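Local coordinates for protein probable glucarate dehydratase (Mycobacterium smegmatis str. MC2 155, PDB 3VDG) that probably catalyses the dehydration of glucarate or a related acid sugar, as a metal-dependent member of the enolase superfamily, at residues Asn26-Thr31 and Leu63-Gly68; Arg95-Thr100 and Asp145-Val150. All coordinates share one frame; numbering follows the deposited sequence.

Contact 1 of 2, residues Asn26-Thr31 and Leu63-Gly68; sequences NRIRIT and LDTDAG
Arg-27 reaches Asp-66 through water: one water donates to both Arg-27 O and Asp-66 OD1, and a second lies within bonding distance of Arg-27 O and Asp-66 OD2. Ile-28, an apolar residue on the buried side, swings CG1 anti to its backbone N (chi1 171°), and CD1 comes to 3.6 Å from Ala-67 CB. At Arg-29 the backbone does most of the work. Its N donates to Asp-66 OD1 (3.1 Å, 172° at the hydrogen), which it meets from above the carboxylate plane, while Arg-29 O receives Asp-66 N at 3.0 Å. The side chain bends at chi2 (87°) to carry Arg-29 NE over to Asp-66 OD2, a long salt bridge of 3.7 Å reinforced by a shared water. Ile-30 forms an antiparallel, non-hydrogen-bonded pair with Thr-65, and its CG2 methyl lies 3.7 Å from Leu-63 CD1; Leu-63 in turn packs on Ala-142 and Cys-143 of helix 131-151. Thr-31 N closes the ladder on Asp-64 O at 2.8 Å. The short side chain of Asp-66 suits the type I turn from Thr-65 to Gly-68: its carboxylate takes a backbone N-H where the regular strand pairing has ended, and the nearby guanidinium and waters would be expected to stabilise its negative charge.

Contact 2 of 2, residues Arg95-Thr100 and Asp145-Val150; sequences RSVFST and DVQGQV
The amide nitrogen of Gln-147 is held by two partners: NE2 donates to Val-97 O at 2.8 Å and to a water at 2.9 Å. The first bond is fairly straight (159° at the hydrogen) and lies in the amide plane, although the nitrogen is tilted 24° from the plane of the carbonyl it meets. The same water donates to Phe-98 O and bonds Thr-100 OG1, whose other partner is Gln-324. A glutamine suits this buried place because its extended chain spans the gap from the helix to the loop and still ends in a donor.

On the way it lies against Phe-98. Gln-147 CG sits over one face of the ring, 3.6 Å from the centroid, in a CH-pi contact, and the amide beyond stacks at 22° to the ring plane. The phenylalanine thus gives the chain's methylenes a flat apolar bed, and the ring also makes a cation-pi contact with Arg-153 of the second subunit.

The contact joins helix 131-151 to the loop between helices 79-92 and 100-111, within the N-terminal capping domain of the enolase fold. In that loop Ser-96 OG accepts from Phe-98 N, an ST turn, within a type I turn that ends at Ser-99.

Valines complete the interface on the helix. Val-146 CG1 meets Val-97 CG2 at 3.9 Å, the two compact side chains crossing at about a right angle. One turn later, Val-150 CG1 approaches the edge of the Phe-98 ring, 3.9 Å from CZ.

Contact 1 closes before contact 2 opens along the chain, yet their centres lie only about 8 Å apart, both in the N-terminal part of this enolase-type chain, on one side of its centre. The first pairs strands 30-41 and 55-65 of the three-stranded antiparallel sheet; the second sets a loop against helix 131-151. Backbone joins them: Ile-30 N lies 2.9 Å from Arg-95 O and Ile-28 O 3.2 Å from Val-97 N, both probable hydrogen bonds, so residues 95-97 run beside residues 28-30, where the outer strand begins. Ile-28 and Thr-65 also touch Val-146, so the helix packs on the strand ends. Asn-26 and Phe-98 both reach Arg-153 of the second subunit, bringing this region to the dimer interface.

Contact 1 of 2, residues Asn26-Thr31 and Leu63-Gly68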
loop_
_atom_site.group_PDB
_atom_site.type_symbol
_atom_site.label_atom_id
_atom_site.label_comp_id
_atom_site.label_asym_id
_atom_site.label_seq_id
_atom_site.Cartn_x
_atom_site.Cartn_y
_atom_site.Cartn_z
ATOM N N ASN A 26 23.306 -9.636 -12.595
ATOM C CA ASN A 26 22.423 -9.700 -11.436
ATOM C C ASN A 26 20.962 -9.504 -11.862
ATOM O O ASN A 26 20.137 -8.911 -11.138
ATOM C CB ASN A 26 22.821 -8.650 -10.405
ATOM C CG ASN A 26 22.126 -8.865 -9.076
ATOM O OD1 ASN A 26 21.823 -9.999 -8.712
ATOM N ND2 ASN A 26 21.844 -7.774 -8.356
ATOM N N ARG A 27 20.645 -10.030 -13.038
ATOM C CA ARG A 27 19.348 -9.786 -13.673
ATOM C C ARG A 27 18.588 -11.087 -13.906
ATOM O O ARG A 27 19.157 -12.091 -14.370
ATOM C CB ARG A 27 19.555 -9.043 -15.013
ATOM C CG ARG A 27 18.277 -8.824 -15.832
ATOM C CD ARG A 27 18.480 -7.747 -16.899
ATOM N NE ARG A 27 17.309 -7.579 -17.770
ATOM C CZ ARG A 27 16.263 -6.808 -17.468
ATOM N NH1 ARG A 27 16.240 -6.119 -16.326
ATOM N NH2 ARG A 27 15.244 -6.712 -18.311
ATOM N N ILE A 28 17.305 -11.075 -13.558
ATOM C CA ILE A 28 16.420 -12.211 -13.854
ATOM C C ILE A 28 15.141 -11.676 -14.480
ATOM O O ILE A 28 14.369 -10.951 -13.854
ATOM C CB ILE A 28 16.129 -13.080 -12.615
ATOM C CG1 ILE A 28 15.020 -14.106 -12.921
ATOM C CG2 ILE A 28 15.818 -12.221 -11.390
ATOM C CD1 ILE A 28 14.911 -15.149 -11.828
ATOM N N ARG A 29 14.942 -12.004 -15.740
ATOM C CA ARG A 29 13.927 -11.342 -16.512
ATOM C C ARG A 29 13.080 -12.352 -17.279
ATOM O O ARG A 29 13.463 -13.517 -17.461
ATOM C CB ARG A 29 14.557 -10.295 -17.441
ATOM C CG ARG A 29 15.570 -10.856 -18.439
ATOM C CD ARG A 29 14.875 -11.340 -19.707
ATOM N NE ARG A 29 15.830 -11.702 -20.757
ATOM C CZ ARG A 29 15.488 -12.012 -22.003
ATOM N NH1 ARG A 29 14.207 -11.995 -22.379
ATOM N NH2 ARG A 29 16.427 -12.299 -22.893
ATOM N N ILE A 30 11.926 -11.893 -17.719
ATOM C CA ILE A 30 10.936 -12.755 -18.332
ATOM C C ILE A 30 11.336 -13.081 -19.772
ATOM O O ILE A 30 11.710 -12.177 -20.527
ATOM C CB ILE A 30 9.570 -12.028 -18.334
ATOM C CG1 ILE A 30 9.081 -11.857 -16.881
ATOM C CG2 ILE A 30 8.563 -12.779 -19.217
ATOM C CD1 ILE A 30 8.009 -10.782 -16.712
ATOM N N THR A 31 11.241 -14.360 -20.146
ATOM C CA THR A 31 11.514 -14.765 -21.525
ATOM C C THR A 31 10.223 -15.121 -22.274
ATOM O O THR A 31 10.190 -15.139 -23.492
ATOM C CB THR A 31 12.492 -15.950 -21.582
ATOM O OG1 THR A 31 11.984 -17.021 -20.784
ATOM C CG2 THR A 31 13.892 -15.528 -21.070
ATOM N N LEU A 63 5.161 -18.506 -15.973
ATOM C CA LEU A 63 5.923 -17.345 -16.410
ATOM C C LEU A 63 7.392 -17.764 -16.384
ATOM O O LEU A 63 7.933 -18.055 -15.320
ATOM C CB LEU A 63 5.676 -16.160 -15.461
ATOM C CG LEU A 63 6.447 -14.889 -15.816
ATOM C CD1 LEU A 63 5.875 -14.300 -17.092
ATOM C CD2 LEU A 63 6.407 -13.848 -14.700
ATOM N N ASP A 64 8.016 -17.804 -17.560
ATOM C CA ASP A 64 9.379 -18.320 -17.720
ATOM C C ASP A 64 10.424 -17.203 -17.723
ATOM O O ASP A 64 10.168 -16.111 -18.236
ATOM C CB ASP A 64 9.450 -19.110 -19.028
ATOM C CG ASP A 64 8.498 -20.308 -19.025
ATOM O OD1 ASP A 64 8.450 -21.023 -18.002
ATOM O OD2 ASP A 64 7.794 -20.531 -20.031
ATOM N N THR A 65 11.599 -17.481 -17.160
ATOM C CA THR A 65 12.658 -16.465 -17.027
ATOM C C THR A 65 13.991 -16.978 -17.588
ATOM O O THR A 65 14.167 -18.179 -17.793
ATOM C CB THR A 65 12.914 -16.095 -15.552
ATOM O OG1 THR A 65 13.443 -17.239 -14.866
ATOM C CG2 THR A 65 11.629 -15.621 -14.862
ATOM N N ASP A 66 14.950 -16.075 -17.778
ATOM C CA ASP A 66 16.247 -16.479 -18.325
ATOM C C ASP A 66 17.102 -17.182 -17.275
ATOM O O ASP A 66 18.180 -17.681 -17.584
ATOM C CB ASP A 66 16.994 -15.285 -18.948
ATOM C CG ASP A 66 17.315 -14.184 -17.924
ATOM O OD1 ASP A 66 16.789 -14.220 -16.785
ATOM O OD2 ASP A 66 18.117 -13.282 -18.256
ATOM N N ALA A 67 16.618 -17.234 -16.036
ATOM C CA ALA A 67 17.277 -18.018 -14.985
ATOM C C ALA A 67 16.769 -19.465 -14.997
ATOM O O ALA A 67 17.178 -20.283 -14.179
ATOM C CB ALA A 67 17.021 -17.395 -13.619
ATOM N N GLY A 68 15.842 -19.777 -15.898
ATOM C CA GLY A 68 15.199 -21.097 -15.876
ATOM C C GLY A 68 14.270 -21.325 -14.682
ATOM O O GLY A 68 13.922 -22.450 -14.376
HETATM O O HOH W 1 20.393 -12.352 -16.960
HETATM O O HOH W 2 18.876 -14.773 -14.807
HETATM O O HOH W 3 18.705 -12.139 -20.892
HETATM O O HOH W 4 13.362 -19.261 -20.680
#

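Contact 2 of 2, residues Arg95-Thr100 and Asp145-Val150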
loop_
_atom_site.group_PDB
_atom_site.type_symbol
_atom_site.label_atom_id
_atom_site.label_comp_id
_atom_site.label_asym_id
_atom_site.label_seq_id
_atom_site.Cartn_x
_atom_site.Cartn_y
_atom_site.Cartn_z
ATOM N N ARG A 95 11.488 -8.126 -19.225
ATOM C CA ARG A 95 11.370 -7.272 -18.029
ATOM C C ARG A 95 11.723 -8.063 -16.779
ATOM O O ARG A 95 11.367 -9.228 -16.664
ATOM C CB ARG A 95 9.953 -6.706 -17.889
ATOM C CG ARG A 95 9.511 -5.894 -19.095
ATOM C CD ARG A 95 10.351 -4.621 -19.235
ATOM N NE ARG A 95 10.140 -4.006 -20.539
ATOM C CZ ARG A 95 10.616 -2.814 -20.881
ATOM N NH1 ARG A 95 11.331 -2.121 -20.016
ATOM N NH2 ARG A 95 10.367 -2.320 -22.079
ATOM N N SER A 96 12.430 -7.432 -15.843
ATOM C CA SER A 96 12.800 -8.054 -14.573
ATOM C C SER A 96 11.558 -8.467 -13.796
ATOM O O SER A 96 10.608 -7.701 -13.745
ATOM C CB SER A 96 13.562 -7.053 -13.713
ATOM O OG SER A 96 13.767 -7.576 -12.410
ATOM N N VAL A 97 11.585 -9.625 -13.144
ATOM C CA VAL A 97 10.428 -10.067 -12.359
ATOM C C VAL A 97 10.284 -9.233 -11.098
ATOM O O VAL A 97 9.281 -9.349 -10.418
ATOM C CB VAL A 97 10.505 -11.566 -11.954
ATOM C CG1 VAL A 97 10.450 -12.468 -13.189
ATOM C CG2 VAL A 97 11.759 -11.858 -11.134
ATOM N N PHE A 98 11.291 -8.415 -10.772
ATOM C CA PHE A 98 11.178 -7.498 -9.636
ATOM C C PHE A 98 10.566 -6.154 -10.047
ATOM O O PHE A 98 10.211 -5.332 -9.195
ATOM C CB PHE A 98 12.550 -7.274 -8.980
ATOM C CG PHE A 98 13.055 -8.474 -8.224
ATOM C CD1 PHE A 98 12.750 -8.638 -6.876
ATOM C CD2 PHE A 98 13.823 -9.444 -8.861
ATOM C CE1 PHE A 98 13.197 -9.738 -6.170
ATOM C CE2 PHE A 98 14.268 -10.554 -8.160
ATOM C CZ PHE A 98 13.959 -10.705 -6.817
ATOM N N SER A 99 10.433 -5.932 -11.348
ATOM C CA SER A 99 9.901 -4.648 -11.837
ATOM C C SER A 99 8.390 -4.711 -12.099
ATOM O O SER A 99 7.927 -4.435 -13.202
ATOM C CB SER A 99 10.632 -4.194 -13.103
ATOM O OG SER A 99 12.007 -3.933 -12.855
ATOM N N THR A 100 7.619 -5.035 -11.069
ATOM C CA THR A 100 6.186 -5.204 -11.232
ATOM C C THR A 100 5.448 -3.885 -11.519
ATOM O O THR A 100 4.432 -3.900 -12.207
ATOM C CB THR A 100 5.562 -5.967 -10.038
ATOM O OG1 THR A 100 5.951 -5.323 -8.821
ATOM C CG2 THR A 100 6.074 -7.441 -10.028
ATOM N N ASP A 145 6.161 -15.196 -7.238
ATOM C CA ASP A 145 6.575 -16.592 -7.100
ATOM C C ASP A 145 8.064 -16.714 -7.516
ATOM O O ASP A 145 8.867 -17.294 -6.790
ATOM C CB ASP A 145 5.649 -17.489 -7.955
ATOM C CG ASP A 145 5.893 -18.996 -7.774
ATOM O OD1 ASP A 145 6.584 -19.432 -6.821
ATOM O OD2 ASP A 145 5.358 -19.764 -8.616
ATOM N N VAL A 146 8.437 -16.156 -8.669
ATOM C CA VAL A 146 9.852 -16.166 -9.077
ATOM C C VAL A 146 10.732 -15.392 -8.086
ATOM O O VAL A 146 11.787 -15.879 -7.672
ATOM C CB VAL A 146 10.072 -15.641 -10.515
ATOM C CG1 VAL A 146 11.562 -15.724 -10.884
ATOM C CG2 VAL A 146 9.257 -16.477 -11.514
ATOM N N GLN A 147 10.287 -14.214 -7.660
ATOM C CA GLN A 147 11.073 -13.462 -6.671
ATOM C C GLN A 147 11.370 -14.352 -5.469
ATOM O O GLN A 147 12.497 -14.384 -4.973
ATOM C CB GLN A 147 10.313 -12.221 -6.198
ATOM C CG GLN A 147 10.207 -11.122 -7.248
ATOM C CD GLN A 147 9.459 -9.919 -6.724
ATOM O OE1 GLN A 147 9.474 -9.661 -5.530
ATOM N NE2 GLN A 147 8.819 -9.170 -7.613
ATOM N N GLY A 148 10.339 -15.037 -4.972
ATOM C CA GLY A 148 10.499 -15.884 -3.778
ATOM C C GLY A 148 11.461 -17.026 -4.062
ATOM O O GLY A 148 12.324 -17.346 -3.249
ATOM N N GLN A 149 11.342 -17.638 -5.236
ATOM C CA GLN A 149 12.211 -18.760 -5.555
ATOM C C GLN A 149 13.667 -18.322 -5.638
ATOM O O GLN A 149 14.564 -18.987 -5.134
ATOM C CB GLN A 149 11.812 -19.410 -6.877
ATOM C CG GLN A 149 10.480 -20.150 -6.818
ATOM C CD GLN A 149 10.102 -20.642 -8.189
ATOM O OE1 GLN A 149 10.916 -21.292 -8.852
ATOM N NE2 GLN A 149 8.890 -20.297 -8.652
ATOM N N VAL A 150 13.912 -17.202 -6.285
ATOM C CA VAL A 150 15.294 -16.780 -6.472
ATOM C C VAL A 150 15.936 -16.249 -5.178
ATOM O O VAL A 150 17.142 -16.376 -4.987
ATOM C CB VAL A 150 15.425 -15.796 -7.664
ATOM C CG1 VAL A 150 15.056 -14.396 -7.228
ATOM C CG2 VAL A 150 16.843 -15.838 -8.239
HETATM O O HOH W 5 7.934 -6.414 -7.207
#